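Side-chain contacts in heroin esterase (Rhodococcus sp., PDB 1LZL), which probably hydrolyses the acetyl esters of heroin, as a bacterial esterase of the alpha/beta hydrolase fold: residues A24-A29 with G89-T94; L54-L59 with V65-V70; T252-M257 with E268-L273. One frame throughout, in Å; residues are numbered along the deposited sequence.

Contact 1: residues A24-A29 with G89-T94; sequences ADLPNA and GFAIGT
Leu26, Ala29, Ala91 and Ile92 meet with no flat side chain between them. The one aromatic ring of the two segments, that of Phe90, turns to the far side of its loop, where it stacks on Tyr221 and meets Trp218 with the planes at about 60°. What joins the segments is therefore aliphatic, and small: 149 Å² buried in all. Leu26 reaches across with one methyl. Its CG lies roughly trans to the backbone N (chi1 -154°), which carries CD1 across to the loop. That methyl is shared by two partners. Leu26 CD1 lies 3.8 Å from Ile92 CG2 and 4.0 Å from Ala91 CB. The side chains of Leu26 and Ile92 cross at a slant, methyl against methyl. Ile92 holds CG1 between its backbone N and carbonyl carbon (chi1 75°), and this leaves CG2 facing the helix. Ala29 completes the patch more loosely, with its CB 4.4 Å from Ile92 CG2. Leu26 and Ala29 stand in the first turn of helix 26-41, just after Asp25 at the N-cap. Gly89 is the last glycine of an HGGG sequence, whose backbone amides help form the oxyanion hole in hormone-sensitive-lipase relatives, and probably here. Arg30 of the same helix as Leu26 adds a hydrogen bond from NH2 to Ala91 O. Tyr220 touches both Leu26 and Ala91, so the patch sits where helix 26-41, helix 211-222 and this loop come together.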
# COMPACT_ATOMS: atom_id res chain seq x y z
N ALA A 24 5.30 -1.25 -19.92
CA ALA A 24 5.13 -1.97 -21.18
C ALA A 24 6.21 -3.03 -21.32
O ALA A 24 6.03 -4.07 -21.96
CB ALA A 24 5.11 -0.96 -22.32
N ASP A 25 7.36 -2.79 -20.69
CA ASP A 25 8.48 -3.72 -20.74
C ASP A 25 8.67 -4.14 -19.28
O ASP A 25 9.44 -3.53 -18.53
CB ASP A 25 9.79 -3.16 -21.26
CG ASP A 25 10.92 -4.17 -21.26
OD1 ASP A 25 10.70 -5.33 -20.94
OD2 ASP A 25 12.06 -3.80 -21.65
N LEU A 26 7.92 -5.17 -18.91
CA LEU A 26 7.94 -5.55 -17.50
C LEU A 26 9.30 -6.02 -17.02
O LEU A 26 9.66 -5.61 -15.92
CB LEU A 26 6.88 -6.62 -17.29
CG LEU A 26 6.31 -6.72 -15.90
CD1 LEU A 26 5.98 -5.35 -15.30
CD2 LEU A 26 5.09 -7.64 -15.93
N PRO A 27 10.07 -6.82 -17.74
CA PRO A 27 11.37 -7.22 -17.17
C PRO A 27 12.27 -6.03 -16.84
O PRO A 27 12.99 -5.90 -15.85
CB PRO A 27 12.02 -8.01 -18.30
CG PRO A 27 10.89 -8.50 -19.14
CD PRO A 27 9.84 -7.44 -19.07
N ASN A 28 12.22 -5.06 -17.77
CA ASN A 28 13.08 -3.89 -17.52
C ASN A 28 12.53 -3.01 -16.40
O ASN A 28 13.29 -2.47 -15.60
CB ASN A 28 13.25 -3.09 -18.81
CG ASN A 28 14.30 -2.03 -18.55
OD1 ASN A 28 15.50 -2.33 -18.43
ND2 ASN A 28 13.78 -0.81 -18.46
N ALA A 29 11.20 -2.88 -16.33
CA ALA A 29 10.54 -2.17 -15.24
C ALA A 29 10.94 -2.77 -13.88
O ALA A 29 11.25 -2.05 -12.94
CB ALA A 29 9.03 -2.21 -15.39
N GLY A 89 2.32 -1.32 -8.61
CA GLY A 89 1.37 -1.52 -9.67
C GLY A 89 0.87 -2.94 -9.85
O GLY A 89 0.35 -3.27 -10.93
N PHE A 90 0.94 -3.77 -8.82
CA PHE A 90 0.51 -5.19 -8.81
C PHE A 90 1.53 -6.07 -9.51
O PHE A 90 1.43 -7.32 -9.38
CB PHE A 90 -0.87 -5.44 -9.41
CG PHE A 90 -2.00 -4.63 -8.79
CD1 PHE A 90 -2.40 -4.83 -7.47
CD2 PHE A 90 -2.67 -3.66 -9.50
CE1 PHE A 90 -3.43 -4.07 -6.91
CE2 PHE A 90 -3.72 -2.90 -8.97
CZ PHE A 90 -4.10 -3.11 -7.65
N ALA A 91 2.50 -5.52 -10.24
CA ALA A 91 3.37 -6.36 -11.09
C ALA A 91 4.83 -6.25 -10.79
O ALA A 91 5.63 -7.04 -11.36
CB ALA A 91 3.07 -6.04 -12.57
N ILE A 92 5.23 -5.27 -9.96
CA ILE A 92 6.65 -5.14 -9.63
C ILE A 92 6.84 -4.94 -8.12
O ILE A 92 5.81 -4.71 -7.43
CB ILE A 92 7.36 -3.96 -10.37
CG1 ILE A 92 7.03 -2.57 -9.86
CG2 ILE A 92 7.08 -4.10 -11.87
CD1 ILE A 92 7.65 -1.47 -10.75
N GLY A 93 8.06 -5.06 -7.62
CA GLY A 93 8.33 -4.79 -6.21
C GLY A 93 8.41 -6.07 -5.40
O GLY A 93 7.92 -7.14 -5.77
N THR A 94 9.05 -5.95 -4.26
CA THR A 94 9.27 -6.97 -3.28
C THR A 94 8.94 -6.45 -1.89
O THR A 94 8.98 -5.23 -1.62
CB THR A 94 10.74 -7.45 -3.28
OG1 THR A 94 11.58 -6.37 -2.83
CG2 THR A 94 11.18 -7.79 -4.69

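Contact 2: residues L54-L59 with V65-V70; sequences LSAPGL and VKIRFV
Leu54 and Phe69 form the apolar centre, meeting at a slant across two neighbouring strands. Leu54 CD1 lies over one face of the Phe69 ring, 3.9 Å from its centroid and offset toward the rim, a CH-pi contact. Phe69 CG is trans to the backbone N (chi1 -175°), and Phe69 CB meets Leu54 CG at 3.6 Å. On the same side of the sheet, Leu54 CB packs on Ile67 CB, and Ile67 CD1 reaches along to Ala56 CB at 4.0 Å. Val65 continues this side beside Ala56. The backbones pair antiparallel through four hydrogen bonds, two for Leu54 with Ile67 and two for Ala56 with Val65. The straightest runs from Val65 N to Ala56 O (2.8 Å, N-H...O angle 174°). Ser55 and Lys66 are the non-hydrogen-bonded pair between them, with side chains on the other face. The Lys66 chain bends at chi2 (-62°) and folds back over the neighbouring strand, with CD 3.8 Å from Leu54 O. Lys66 NZ gives a hydrogen bond of 3.2 Å to Ser55 OG, somewhat doubtful because Ser55 has a second conformer. A methionine in place of Lys66 would probably leave Ser55 OG without this donor and Glu64 without its long, weak ion partner. The hairpin thus has two unlike sides: apolar towards helix 128-142, where Tyr139 meets Ala56, and polar, partly exposed, on the other.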
# COMPACT_ATOMS: atom_id res chain seq x y z
N LEU A 54 8.32 -15.13 8.70
CA LEU A 54 7.20 -15.99 9.04
C LEU A 54 6.68 -16.60 7.74
O LEU A 54 6.85 -16.06 6.64
CB LEU A 54 6.03 -15.22 9.70
CG LEU A 54 6.40 -14.34 10.89
CD1 LEU A 54 5.21 -13.59 11.50
CD2 LEU A 54 7.07 -15.22 11.94
N SER A 55 5.97 -17.73 7.90
CA SER A 55 5.35 -18.40 6.79
C SER A 55 3.86 -18.61 7.04
O SER A 55 3.49 -19.46 7.84
CB SER A 55 6.09 -19.73 6.70
OG SER A 55 5.73 -20.47 5.57
N ALA A 56 3.00 -17.86 6.38
CA ALA A 56 1.54 -17.97 6.49
C ALA A 56 1.02 -18.95 5.46
O ALA A 56 1.28 -18.90 4.25
CB ALA A 56 0.91 -16.59 6.27
N PRO A 57 0.21 -19.95 5.83
CA PRO A 57 -0.40 -20.82 4.82
C PRO A 57 -1.25 -20.01 3.83
O PRO A 57 -2.02 -19.12 4.21
CB PRO A 57 -1.25 -21.76 5.68
CG PRO A 57 -0.59 -21.75 7.04
CD PRO A 57 -0.09 -20.34 7.23
N GLY A 58 -1.10 -20.27 2.52
CA GLY A 58 -1.93 -19.59 1.53
C GLY A 58 -3.39 -20.07 1.57
O GLY A 58 -3.68 -21.10 2.19
N LEU A 59 -4.26 -19.29 0.92
CA LEU A 59 -5.66 -19.74 0.76
C LEU A 59 -5.77 -20.86 -0.27
O LEU A 59 -4.91 -20.99 -1.15
CB LEU A 59 -6.60 -18.64 0.27
CG LEU A 59 -6.67 -17.40 1.14
CD1 LEU A 59 -7.86 -16.51 0.71
CD2 LEU A 59 -6.74 -17.64 2.64
N VAL A 65 2.83 -17.95 2.12
CA VAL A 65 3.09 -16.53 1.94
C VAL A 65 4.13 -16.12 2.96
O VAL A 65 3.87 -16.16 4.17
CB VAL A 65 1.78 -15.74 2.09
CG1 VAL A 65 2.01 -14.24 1.94
CG2 VAL A 65 0.78 -16.25 1.05
N LYS A 66 5.30 -15.70 2.45
CA LYS A 66 6.28 -15.26 3.46
C LYS A 66 5.98 -13.82 3.94
O LYS A 66 5.43 -13.01 3.22
CB LYS A 66 7.71 -15.26 2.93
CG LYS A 66 8.08 -16.63 2.35
CD LYS A 66 8.02 -17.74 3.39
CE LYS A 66 8.58 -19.05 2.84
NZ LYS A 66 8.30 -20.20 3.76
N ILE A 67 6.33 -13.58 5.20
CA ILE A 67 6.15 -12.32 5.88
C ILE A 67 7.49 -11.89 6.48
O ILE A 67 8.12 -12.65 7.22
CB ILE A 67 5.10 -12.45 7.00
CG1 ILE A 67 3.74 -12.84 6.41
CG2 ILE A 67 5.03 -11.17 7.83
CD1 ILE A 67 2.76 -13.23 7.52
N ARG A 68 7.91 -10.68 6.17
CA ARG A 68 9.08 -10.09 6.84
C ARG A 68 8.55 -9.42 8.10
O ARG A 68 7.89 -8.37 8.05
CB ARG A 68 9.78 -9.08 5.94
CG ARG A 68 10.29 -9.69 4.65
CD ARG A 68 10.96 -8.73 3.73
NE ARG A 68 12.25 -8.13 4.10
CZ ARG A 68 13.40 -8.76 4.05
NH1 ARG A 68 13.46 -10.04 3.68
NH2 ARG A 68 14.47 -8.08 4.39
N PHE A 69 8.83 -10.04 9.23
CA PHE A 69 8.21 -9.68 10.51
C PHE A 69 9.23 -8.95 11.36
O PHE A 69 10.25 -9.51 11.84
CB PHE A 69 7.71 -10.96 11.18
CG PHE A 69 6.93 -10.73 12.46
CD1 PHE A 69 5.79 -9.95 12.43
CD2 PHE A 69 7.31 -11.30 13.67
CE1 PHE A 69 5.01 -9.74 13.57
CE2 PHE A 69 6.58 -11.08 14.83
CZ PHE A 69 5.44 -10.28 14.77
N VAL A 70 9.00 -7.66 11.50
CA VAL A 70 9.86 -6.68 12.14
C VAL A 70 9.35 -6.41 13.54
O VAL A 70 8.17 -6.04 13.74
CB VAL A 70 9.95 -5.38 11.33
CG1 VAL A 70 11.01 -4.44 11.94
CG2 VAL A 70 10.28 -5.67 9.87

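Contact 3: residues T252-M257 with E268-L273; sequences TYLSTM and EYALRL
Leu254 and Tyr269 meet at about a right angle, and so do Thr252 and Leu273; these two crossings join strand 252-257 to helix 263-275. Leu254 sends its CD1 methyl to the edge of the Tyr269 ring, near the ring plane and 4.2 Å from CD2. Neither face of the ring is used in this meeting. The same methyl of Leu254 rests on the helix itself, 4.1 Å from Ala270 N and 4.2 Å from Ala270 CB. One methyl thus fills the angle between the helix backbone, a small alanine and the rim of a tyrosine. The extended setting of Leu254, with CG trans to N (chi1 -163°), directs it there. Ala270 is small, which is consistent with the close approach: the CA atoms of Leu254 and Ala270 are 6.6 Å apart. One helical turn on from Tyr269, Leu273 CD1 lies against the end of Thr252, nearest to CG2 at 3.8 Å. The hydroxyl of Thr252 is spoken for, since OG1 bonds with Pro250 O and Gln184 NE2. The short strand and helix axes pass 9.2 Å apart and run nearly antiparallel (154°). This is the strand-to-helix half of a beta-alpha-beta unit, and Ala270 and Leu273 also touch the next strand, 280-285. The turn after strand 252-257 probably carries the acid of the catalytic triad, as in related hydrolases. No hydrogen bond crosses between the segments. Between them the contact is apolar, and Thr252 OG1 finds its polar partners in the preceding loop and the neighbouring strand.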
# COMPACT_ATOMS: atom_id res chain seq x y z
N THR A 252 -9.63 5.16 9.21
CA THR A 252 -8.73 5.10 8.07
C THR A 252 -7.92 6.37 7.91
O THR A 252 -8.44 7.45 8.17
CB THR A 252 -9.60 4.92 6.81
OG1 THR A 252 -10.25 3.64 6.92
CG2 THR A 252 -8.81 4.92 5.49
N TYR A 253 -6.69 6.24 7.45
CA TYR A 253 -5.86 7.34 7.03
C TYR A 253 -5.70 7.15 5.51
O TYR A 253 -5.35 6.03 5.10
CB TYR A 253 -4.49 7.34 7.71
CG TYR A 253 -3.57 8.44 7.19
CD1 TYR A 253 -2.71 8.25 6.11
CD2 TYR A 253 -3.59 9.70 7.79
CE1 TYR A 253 -1.90 9.25 5.64
CE2 TYR A 253 -2.76 10.75 7.35
CZ TYR A 253 -1.93 10.49 6.27
OH TYR A 253 -1.08 11.46 5.76
N LEU A 254 -5.88 8.19 4.71
CA LEU A 254 -5.66 8.06 3.25
C LEU A 254 -4.93 9.29 2.76
O LEU A 254 -5.40 10.42 3.01
CB LEU A 254 -7.01 7.90 2.53
CG LEU A 254 -6.94 7.35 1.10
CD1 LEU A 254 -8.23 6.67 0.70
CD2 LEU A 254 -6.63 8.47 0.09
N SER A 255 -3.78 9.14 2.12
CA SER A 255 -3.06 10.27 1.54
C SER A 255 -3.03 10.16 0.02
O SER A 255 -2.98 9.08 -0.58
CB SER A 255 -1.63 10.36 2.09
OG SER A 255 -0.93 9.14 1.76
N THR A 256 -3.06 11.32 -0.64
CA THR A 256 -2.93 11.44 -2.09
C THR A 256 -1.93 12.55 -2.39
O THR A 256 -1.55 13.40 -1.57
CB THR A 256 -4.30 11.75 -2.74
OG1 THR A 256 -4.80 12.98 -2.18
CG2 THR A 256 -5.31 10.65 -2.46
N MET A 257 -1.43 12.54 -3.64
CA MET A 257 -0.45 13.49 -4.14
C MET A 257 -1.05 14.29 -5.28
O MET A 257 -1.89 13.79 -6.01
CB MET A 257 0.82 12.77 -4.58
CG MET A 257 1.41 11.89 -3.50
SD MET A 257 2.10 12.78 -2.10
CE MET A 257 1.50 11.86 -0.71
N GLU A 268 -11.96 10.41 -3.58
CA GLU A 268 -13.34 9.93 -3.63
C GLU A 268 -13.61 8.78 -2.68
O GLU A 268 -14.67 8.70 -2.08
CB GLU A 268 -13.69 9.46 -5.08
CG GLU A 268 -13.83 10.65 -6.01
CD GLU A 268 -14.09 10.31 -7.47
OE1 GLU A 268 -14.18 9.09 -7.82
OE2 GLU A 268 -14.19 11.27 -8.26
N TYR A 269 -12.64 7.87 -2.54
CA TYR A 269 -12.87 6.75 -1.61
C TYR A 269 -12.93 7.25 -0.18
O TYR A 269 -13.77 6.83 0.63
CB TYR A 269 -11.75 5.74 -1.76
CG TYR A 269 -12.00 4.37 -1.16
CD1 TYR A 269 -12.97 3.54 -1.71
CD2 TYR A 269 -11.26 3.89 -0.06
CE1 TYR A 269 -13.21 2.28 -1.18
CE2 TYR A 269 -11.47 2.61 0.46
CZ TYR A 269 -12.47 1.83 -0.13
OH TYR A 269 -12.71 0.55 0.39
N ALA A 270 -12.03 8.18 0.18
CA ALA A 270 -12.03 8.76 1.52
C ALA A 270 -13.36 9.46 1.80
O ALA A 270 -13.92 9.33 2.91
CB ALA A 270 -10.89 9.77 1.67
N LEU A 271 -13.84 10.21 0.81
CA LEU A 271 -15.12 10.91 1.00
C LEU A 271 -16.24 9.91 1.21
O LEU A 271 -17.08 10.08 2.09
CB LEU A 271 -15.36 11.86 -0.19
CG LEU A 271 -16.72 12.56 -0.19
CD1 LEU A 271 -16.85 13.45 1.04
CD2 LEU A 271 -16.91 13.35 -1.50
N ARG A 272 -16.29 8.82 0.42
CA ARG A 272 -17.35 7.85 0.59
C ARG A 272 -17.20 7.10 1.90
O ARG A 272 -18.21 6.77 2.55
CB ARG A 272 -17.33 6.88 -0.58
CG ARG A 272 -17.82 7.61 -1.84
CD ARG A 272 -17.55 6.76 -3.08
NE ARG A 272 -18.05 5.46 -2.84
CZ ARG A 272 -17.99 4.19 -2.95
NH1 ARG A 272 -17.00 3.60 -3.60
NH2 ARG A 272 -18.98 3.52 -2.37
N LEU A 273 -15.98 6.84 2.38
CA LEU A 273 -15.86 6.26 3.70
C LEU A 273 -16.47 7.17 4.76
O LEU A 273 -17.25 6.74 5.64
CB LEU A 273 -14.37 6.00 4.00
CG LEU A 273 -13.65 4.85 3.33
CD1 LEU A 273 -12.13 5.00 3.57
CD2 LEU A 273 -14.08 3.48 3.85

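In the fold
From the N terminus, the start of helix 26-41 comes first and meets the loop after strand 79-85, closing contact 1 across some sixty residues. Contact 2 is nested inside the span closed by contact 1: it is the hairpin of strands 49-56 and 65-72, joined by a short loop, with 49-56 at one outer edge of the sheet. Contact 3 follows in series and closes the short connection from strand 252-257 to helix 263-275, near the other edge. None of the three crosses another. Contacts 2 and 3 reach the same sheet with centres about 28 Å apart, on opposite sides of the chain's centre. Contact 1 instead ties helix 26-41 to the loop between strand 79-85 and helix 99-109.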